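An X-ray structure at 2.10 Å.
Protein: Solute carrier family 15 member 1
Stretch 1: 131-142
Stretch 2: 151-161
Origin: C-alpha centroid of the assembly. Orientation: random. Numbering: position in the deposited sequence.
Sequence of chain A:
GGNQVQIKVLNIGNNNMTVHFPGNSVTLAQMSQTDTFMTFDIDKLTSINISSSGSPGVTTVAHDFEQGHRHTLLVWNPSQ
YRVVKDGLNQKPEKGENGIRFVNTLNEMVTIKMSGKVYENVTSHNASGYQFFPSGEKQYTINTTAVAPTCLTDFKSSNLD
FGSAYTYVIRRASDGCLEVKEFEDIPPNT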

ATOM      1  N   PHE A 131      -8.615  11.913   2.110  1.00 28.64           N
ATOM      2  CA  PHE A 131      -9.418  12.816   1.297  1.00 31.44           C
ATOM      3  C   PHE A 131     -10.257  13.807   2.094  1.00 37.81           C
ATOM      4  O   PHE A 131     -10.777  13.501   3.163  1.00 34.99           O
ATOM      5  CB  PHE A 131     -10.281  12.000   0.307  1.00 34.79           C
ATOM      6  CG  PHE A 131      -9.414  11.239  -0.690  1.00 36.02           C
ATOM      7  CD1 PHE A 131      -8.767  10.069  -0.327  1.00 35.91           C
ATOM      8  CD2 PHE A 131      -9.282  11.678  -2.001  1.00 39.54           C
ATOM      9  CE1 PHE A 131      -7.934   9.395  -1.233  1.00 37.58           C
ATOM     10  CE2 PHE A 131      -8.484  10.980  -2.917  1.00 41.43           C
ATOM     11  CZ  PHE A 131      -7.779   9.866  -2.517  1.00 37.47           C
ATOM     12  N   PHE A 132     -10.336  15.033   1.556  1.00 36.70           N
ATOM     13  CA  PHE A 132     -10.954  16.185   2.210  1.00 36.78           C
ATOM     14  C   PHE A 132     -11.803  16.967   1.256  1.00 42.79           C
ATOM     15  O   PHE A 132     -11.456  17.053   0.072  1.00 41.87           O
ATOM     16  CB  PHE A 132      -9.845  17.137   2.758  1.00 37.07           C
ATOM     17  CG  PHE A 132      -8.878  16.457   3.706  1.00 36.10           C
ATOM     18  CD1 PHE A 132      -7.751  15.803   3.223  1.00 35.89           C
ATOM     19  CD2 PHE A 132      -9.120  16.439   5.077  1.00 35.43           C
ATOM     20  CE1 PHE A 132      -6.916  15.089   4.090  1.00 34.49           C
ATOM     21  CE2 PHE A 132      -8.246  15.784   5.944  1.00 36.44           C
ATOM     22  CZ  PHE A 132      -7.146  15.126   5.449  1.00 32.82           C
ATOM     23  N   PRO A 133     -12.887  17.630   1.751  1.00 43.48           N
ATOM     24  CA  PRO A 133     -13.665  18.509   0.860  1.00 44.50           C
ATOM     25  C   PRO A 133     -12.804  19.713   0.441  1.00 49.95           C
ATOM     26  O   PRO A 133     -11.822  20.034   1.127  1.00 45.60           O
ATOM     27  CB  PRO A 133     -14.839  18.948   1.743  1.00 48.47           C
ATOM     28  CG  PRO A 133     -14.866  17.991   2.893  1.00 51.56           C
ATOM     29  CD  PRO A 133     -13.433  17.648   3.125  1.00 44.53           C
ATOM     30  N   SER A 134     -13.168  20.395  -0.664  1.00 51.93           N
ATOM     31  CA  SER A 134     -12.398  21.543  -1.170  1.00 52.71           C
ATOM     32  C   SER A 134     -12.262  22.712  -0.189  1.00 56.27           C
ATOM     33  O   SER A 134     -13.039  22.837   0.756  1.00 55.85           O
ATOM     34  CB  SER A 134     -12.975  22.055  -2.490  1.00 58.19           C
ATOM     35  OG  SER A 134     -14.144  21.381  -2.897  1.00 71.06           O
ATOM     36  N   GLY A 135     -11.276  23.560  -0.445  1.00 52.98           N
ATOM     37  CA  GLY A 135     -11.041  24.768   0.327  1.00 53.49           C
ATOM     38  C   GLY A 135      -9.836  24.691   1.218  1.00 52.83           C
ATOM     39  O   GLY A 135      -9.296  23.604   1.435  1.00 50.77           O
ATOM     40  N   GLU A 136      -9.380  25.858   1.715  1.00 49.51           N
ATOM     41  CA  GLU A 136      -8.215  25.954   2.626  1.00 47.68           C
ATOM     42  C   GLU A 136      -8.510  25.114   3.904  1.00 49.28           C
ATOM     43  O   GLU A 136      -9.589  25.215   4.472  1.00 47.42           O
ATOM     44  CB  GLU A 136      -7.964  27.438   2.961  1.00 51.90           C
ATOM     45  CG  GLU A 136      -6.903  27.741   4.000  1.00 63.70           C
ATOM     46  CD  GLU A 136      -6.804  29.208   4.366  1.00 91.53           C
ATOM     47  OE1 GLU A 136      -7.687  29.701   5.103  1.00 86.61           O
ATOM     48  OE2 GLU A 136      -5.812  29.855   3.954  1.00 97.07           O
ATOM     49  N   LYS A 137      -7.581  24.249   4.302  1.00 45.52           N
ATOM     50  CA  LYS A 137      -7.739  23.400   5.488  1.00 45.62           C
ATOM     51  C   LYS A 137      -6.637  23.754   6.469  1.00 50.90           C
ATOM     52  O   LYS A 137      -5.470  23.893   6.069  1.00 49.15           O
ATOM     53  CB  LYS A 137      -7.607  21.875   5.144  1.00 44.42           C
ATOM     54  CG  LYS A 137      -8.612  21.314   4.132  1.00 50.31           C
ATOM     55  CD  LYS A 137     -10.031  21.327   4.660  1.00 64.29           C
ATOM     56  CE  LYS A 137     -10.984  21.670   3.550  1.00 73.41           C
ATOM     57  NZ  LYS A 137     -12.357  21.895   4.037  1.00 60.25           N
ATOM     58  N   GLN A 138      -6.993  23.854   7.751  1.00 46.88           N
ATOM     59  CA  GLN A 138      -6.008  24.080   8.798  1.00 46.34           C
ATOM     60  C   GLN A 138      -5.435  22.709   9.189  1.00 45.72           C
ATOM     61  O   GLN A 138      -6.150  21.719   9.174  1.00 45.70           O
ATOM     62  CB  GLN A 138      -6.647  24.735  10.026  1.00 50.17           C
ATOM     63  CG  GLN A 138      -6.925  26.216   9.860  1.00 72.31           C
ATOM     64  CD  GLN A 138      -6.502  26.952  11.095  1.00 95.13           C
ATOM     65  OE1 GLN A 138      -7.270  27.069  12.064  1.00 89.10           O
ATOM     66  NE2 GLN A 138      -5.245  27.404  11.110  1.00 88.92           N
ATOM     67  N   TYR A 139      -4.154  22.644   9.537  1.00 39.42           N
ATOM     68  CA  TYR A 139      -3.552  21.401  10.005  1.00 36.51           C
ATOM     69  C   TYR A 139      -2.404  21.641  10.968  1.00 43.88           C
ATOM     70  O   TYR A 139      -1.858  22.750  11.042  1.00 44.42           O
ATOM     71  CB  TYR A 139      -3.147  20.464   8.850  1.00 34.53           C
ATOM     72  CG  TYR A 139      -2.036  20.950   7.951  1.00 35.51           C
ATOM     73  CD1 TYR A 139      -2.300  21.799   6.876  1.00 38.11           C
ATOM     74  CD2 TYR A 139      -0.735  20.495   8.117  1.00 34.57           C
ATOM     75  CE1 TYR A 139      -1.285  22.197   6.007  1.00 36.91           C
ATOM     76  CE2 TYR A 139       0.285  20.900   7.272  1.00 35.83           C
ATOM     77  CZ  TYR A 139       0.007  21.742   6.216  1.00 39.16           C
ATOM     78  OH  TYR A 139       1.031  22.079   5.388  1.00 40.02           O
ATOM     79  N   THR A 140      -2.069  20.616  11.752  1.00 38.60           N
ATOM     80  CA  THR A 140      -0.977  20.749  12.690  1.00 37.08           C
ATOM     81  C   THR A 140       0.050  19.722  12.423  1.00 35.83           C
ATOM     82  O   THR A 140      -0.277  18.625  12.008  1.00 33.69           O
ATOM     83  CB  THR A 140      -1.430  20.658  14.170  1.00 40.22           C
ATOM     84  OG1 THR A 140      -1.785  19.306  14.462  1.00 48.16           O
ATOM     85  CG2 THR A 140      -2.554  21.621  14.521  1.00 38.49           C
ATOM     86  N   ILE A 141       1.287  20.036  12.776  1.00 33.47           N
ATOM     87  CA  ILE A 141       2.395  19.112  12.655  1.00 33.64           C
ATOM     88  C   ILE A 141       3.100  19.083  14.000  1.00 40.38           C
ATOM     89  O   ILE A 141       3.526  20.120  14.488  1.00 40.43           O
ATOM     90  CB  ILE A 141       3.374  19.466  11.503  1.00 35.42           C
ATOM     91  CG1 ILE A 141       2.709  19.334  10.121  1.00 34.60           C
ATOM     92  CG2 ILE A 141       4.632  18.564  11.586  1.00 35.29           C
ATOM     93  CD1 ILE A 141       3.451  20.112   9.024  1.00 41.68           C
ATOM     94  N   ASN A 142       3.213  17.902  14.589  1.00 39.18           N
ATOM     95  CA  ASN A 142       3.900  17.711  15.865  1.00 41.64           C
ATOM     96  C   ASN A 142       5.025  16.701  15.696  1.00 44.58           C
ATOM     97  O   ASN A 142       4.850  15.657  15.061  1.00 42.83           O
ATOM     98  CB  ASN A 142       2.918  17.353  16.984  1.00 43.11           C
ATOM     99  CG  ASN A 142       2.076  18.548  17.396  1.00 62.92           C
ATOM    100  OD1 ASN A 142       2.442  19.309  18.293  1.00 59.80           O
ATOM    101  ND2 ASN A 142       0.955  18.783  16.716  1.00 46.10           N
ATOM    102  N   LEU A 151       6.363  27.095  15.551  1.00 50.18           N
ATOM    103  CA  LEU A 151       4.990  27.086  15.036  1.00 51.18           C
ATOM    104  C   LEU A 151       4.544  25.679  14.548  1.00 51.94           C
ATOM    105  O   LEU A 151       5.242  25.036  13.774  1.00 49.37           O
ATOM    106  CB  LEU A 151       4.892  28.180  13.951  1.00 52.15           C
ATOM    107  CG  LEU A 151       3.625  28.390  13.145  1.00 57.61           C
ATOM    108  CD1 LEU A 151       3.679  27.735  11.803  1.00 55.60           C
ATOM    109  CD2 LEU A 151       2.342  28.607  13.982  1.00 60.11           C
ATOM    110  N   THR A 152       3.415  25.189  15.064  1.00 47.67           N
ATOM    111  CA  THR A 152       2.883  23.860  14.711  1.00 45.25           C
ATOM    112  C   THR A 152       1.591  23.937  13.884  1.00 48.72           C
ATOM    113  O   THR A 152       1.071  22.902  13.469  1.00 46.18           O
ATOM    114  CB  THR A 152       2.669  22.980  15.965  1.00 47.67           C
ATOM    115  OG1 THR A 152       1.747  23.609  16.849  1.00 51.35           O
ATOM    116  CG2 THR A 152       3.968  22.643  16.689  1.00 48.41           C
ATOM    117  N   ASP A 153       1.080  25.152  13.659  1.00 46.07           N
ATOM    118  CA  ASP A 153      -0.171  25.374  12.925  1.00 45.13           C
ATOM    119  C   ASP A 153       0.095  25.802  11.510  1.00 45.66           C
ATOM    120  O   ASP A 153       0.925  26.675  11.278  1.00 46.24           O
ATOM    121  CB  ASP A 153      -1.050  26.410  13.644  1.00 49.87           C
ATOM    122  CG  ASP A 153      -1.388  26.019  15.076  1.00 65.84           C
ATOM    123  OD1 ASP A 153      -1.933  24.912  15.278  1.00 64.46           O
ATOM    124  OD2 ASP A 153      -1.117  26.829  15.993  1.00 76.64           O
ATOM    125  N   PHE A 154      -0.564  25.154  10.557  1.00 39.13           N
ATOM    126  CA  PHE A 154      -0.358  25.418   9.139  1.00 38.64           C
ATOM    127  C   PHE A 154      -1.678  25.456   8.433  1.00 41.92           C
ATOM    128  O   PHE A 154      -2.689  25.065   9.001  1.00 39.91           O
ATOM    129  CB  PHE A 154       0.552  24.331   8.514  1.00 38.67           C
ATOM    130  CG  PHE A 154       1.931  24.252   9.122  1.00 40.23           C
ATOM    131  CD1 PHE A 154       2.173  23.453  10.229  1.00 42.25           C
ATOM    132  CD2 PHE A 154       2.983  25.005   8.601  1.00 42.88           C
ATOM    133  CE1 PHE A 154       3.442  23.411  10.812  1.00 44.15           C
ATOM    134  CE2 PHE A 154       4.245  24.962   9.187  1.00 45.80           C
ATOM    135  CZ  PHE A 154       4.468  24.156  10.282  1.00 43.92           C
ATOM    136  N   LYS A 155      -1.670  25.923   7.191  1.00 42.22           N
ATOM    137  CA  LYS A 155      -2.864  26.007   6.364  1.00 44.26           C
ATOM    138  C   LYS A 155      -2.533  25.485   4.973  1.00 47.43           C
ATOM    139  O   LYS A 155      -1.500  25.838   4.401  1.00 46.71           O
ATOM    140  CB  LYS A 155      -3.382  27.464   6.274  1.00 49.83           C
ATOM    141  CG  LYS A 155      -4.210  27.894   7.475  1.00 72.81           C
ATOM    142  CD  LYS A 155      -4.819  29.292   7.291  1.00 88.79           C
ATOM    143  CE  LYS A 155      -3.904  30.422   7.695  1.00100.37           C
ATOM    144  NZ  LYS A 155      -4.518  31.756   7.427  1.00110.16           N
ATOM    145  N   SER A 156      -3.425  24.663   4.422  1.00 44.72           N
ATOM    146  CA  SER A 156      -3.269  24.162   3.064  1.00 45.41           C
ATOM    147  C   SER A 156      -3.659  25.293   2.130  1.00 54.93           C
ATOM    148  O   SER A 156      -4.303  26.252   2.572  1.00 58.72           O
ATOM    149  CB  SER A 156      -4.173  22.956   2.838  1.00 46.37           C
ATOM    150  OG  SER A 156      -5.507  23.335   2.541  1.00 54.97           O
ATOM    151  N   SER A 157      -3.298  25.196   0.837  1.00 52.14           N
ATOM    152  CA  SER A 157      -3.747  26.208  -0.099  1.00 55.65           C
ATOM    153  C   SER A 157      -5.245  25.949  -0.432  1.00 60.88           C
ATOM    154  O   SER A 157      -5.849  25.002   0.099  1.00 56.15           O
ATOM    155  CB  SER A 157      -2.884  26.206  -1.354  1.00 61.41           C
ATOM    156  OG  SER A 157      -3.010  24.982  -2.053  1.00 70.76           O
ATOM    157  N   ASN A 158      -5.832  26.778  -1.306  1.00 61.78           N
ATOM    158  CA  ASN A 158      -7.211  26.611  -1.719  1.00 64.03           C
ATOM    159  C   ASN A 158      -7.354  25.408  -2.640  1.00 69.64           C
ATOM    160  O   ASN A 158      -7.337  25.552  -3.865  1.00 73.76           O
ATOM    161  CB  ASN A 158      -7.771  27.884  -2.365  1.00 66.04           C
ATOM    162  CG  ASN A 158      -9.275  27.859  -2.609  1.00 83.08           C
ATOM    163  OD1 ASN A 158      -9.868  28.851  -3.037  1.00 88.12           O
ATOM    164  ND2 ASN A 158      -9.933  26.740  -2.352  1.00 67.79           N
ATOM    165  N   LEU A 159      -7.527  24.239  -2.020  1.00 63.61           N
ATOM    166  CA  LEU A 159      -7.731  22.917  -2.597  1.00 63.40           C
ATOM    167  C   LEU A 159      -8.759  22.981  -3.727  1.00 73.00           C
ATOM    168  O   LEU A 159      -9.923  23.339  -3.473  1.00 73.96           O
ATOM    169  CB  LEU A 159      -8.310  22.015  -1.483  1.00 61.62           C
ATOM    170  CG  LEU A 159      -7.414  21.007  -0.738  1.00 62.68           C
ATOM    171  CD1 LEU A 159      -6.060  21.607  -0.346  1.00 61.07           C
ATOM    172  CD2 LEU A 159      -8.149  20.439   0.466  1.00 59.57           C
ATOM    173  N   ASP A 160      -8.339  22.650  -4.969  1.00 71.62           N
ATOM    174  CA  ASP A 160      -9.243  22.622  -6.125  1.00 73.87           C
ATOM    175  C   ASP A 160     -10.292  21.487  -5.982  1.00 69.97           C
ATOM    176  O   ASP A 160     -10.655  21.144  -4.870  1.00 69.59           O
ATOM    177  CB  ASP A 160      -8.448  22.539  -7.444  1.00 79.24           C
ATOM    178  CG  ASP A 160      -7.540  23.735  -7.734  1.00108.31           C
ATOM    179  OD1 ASP A 160      -7.978  24.894  -7.504  1.00113.97           O
ATOM    180  OD2 ASP A 160      -6.409  23.516  -8.242  1.00116.87           O
ATOM    181  N   PHE A 161     -10.832  20.962  -7.079  1.00 61.87           N
ATOM    182  CA  PHE A 161     -11.848  19.911  -7.070  1.00 58.06           C
ATOM    183  C   PHE A 161     -11.243  18.635  -7.643  1.00 58.07           C
ATOM    184  O   PHE A 161     -10.722  18.645  -8.751  1.00 58.54           O
ATOM    185  CB  PHE A 161     -13.066  20.357  -7.912  1.00 63.38           C
ATOM    186  CG  PHE A 161     -14.195  19.357  -8.053  1.00 65.84           C
ATOM    187  CD1 PHE A 161     -14.110  18.307  -8.968  1.00 68.86           C
ATOM    188  CD2 PHE A 161     -15.368  19.500  -7.319  1.00 68.18           C
ATOM    189  CE1 PHE A 161     -15.154  17.392  -9.105  1.00 70.26           C
ATOM    190  CE2 PHE A 161     -16.434  18.613  -7.498  1.00 72.21           C
ATOM    191  CZ  PHE A 161     -16.313  17.561  -8.386  1.00 70.97           C
TER
HETATM  192  O   HOH W   1      -3.679  29.065   2.467  1.00 65.75           O
HETATM  193  O   HOH W   2       0.532  23.999   3.546  1.00 53.74           O

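The apolar centre is Tyr 139 against Phe 154, a hydrogen-bonded antiparallel pair whose side chains share one face of the sheet. Phe 154 CB lies over the tyrosine ring, 3.7 Å from its centroid and 3.5 Å from Tyr 139 CZ, a CH-pi contact. The two rings are near parallel, planes at 25°, but slid apart with centroids 5.7 Å from each other, so they barely overlap. Ile 141 extends the patch, its CD1 3.8 Å from Phe 154 CE1; farther along, Leu 159 CD2 packs 3.8 Å from Lys 137 CG.

Backbone bonds hold this packing in register. Tyr 139 N donates to Phe 154 O (2.9 Å) and Phe 154 N to Tyr 139 O (2.8 Å); Ile 141 N reaches Thr 152 O at 3.0 Å. Beyond Gln 138 and Lys 155, the ladder changes character: Ser 156 N still donates to Lys 137 O (2.7 Å), but Lys 137 N turns to the side-chain oxygen Ser 156 OG (2.9 Å). Gly 135 N to Leu 159 O, 3.3 Å, is a weak last tie.

At the polar edge, Glu 136 OE2 and Lys 155 NZ stand 4.2 Å apart, too far for a salt bridge. Water 1 instead links the stretches, donating to Glu 136 OE2 (2.7 Å) and Ser 156 O (2.9 Å).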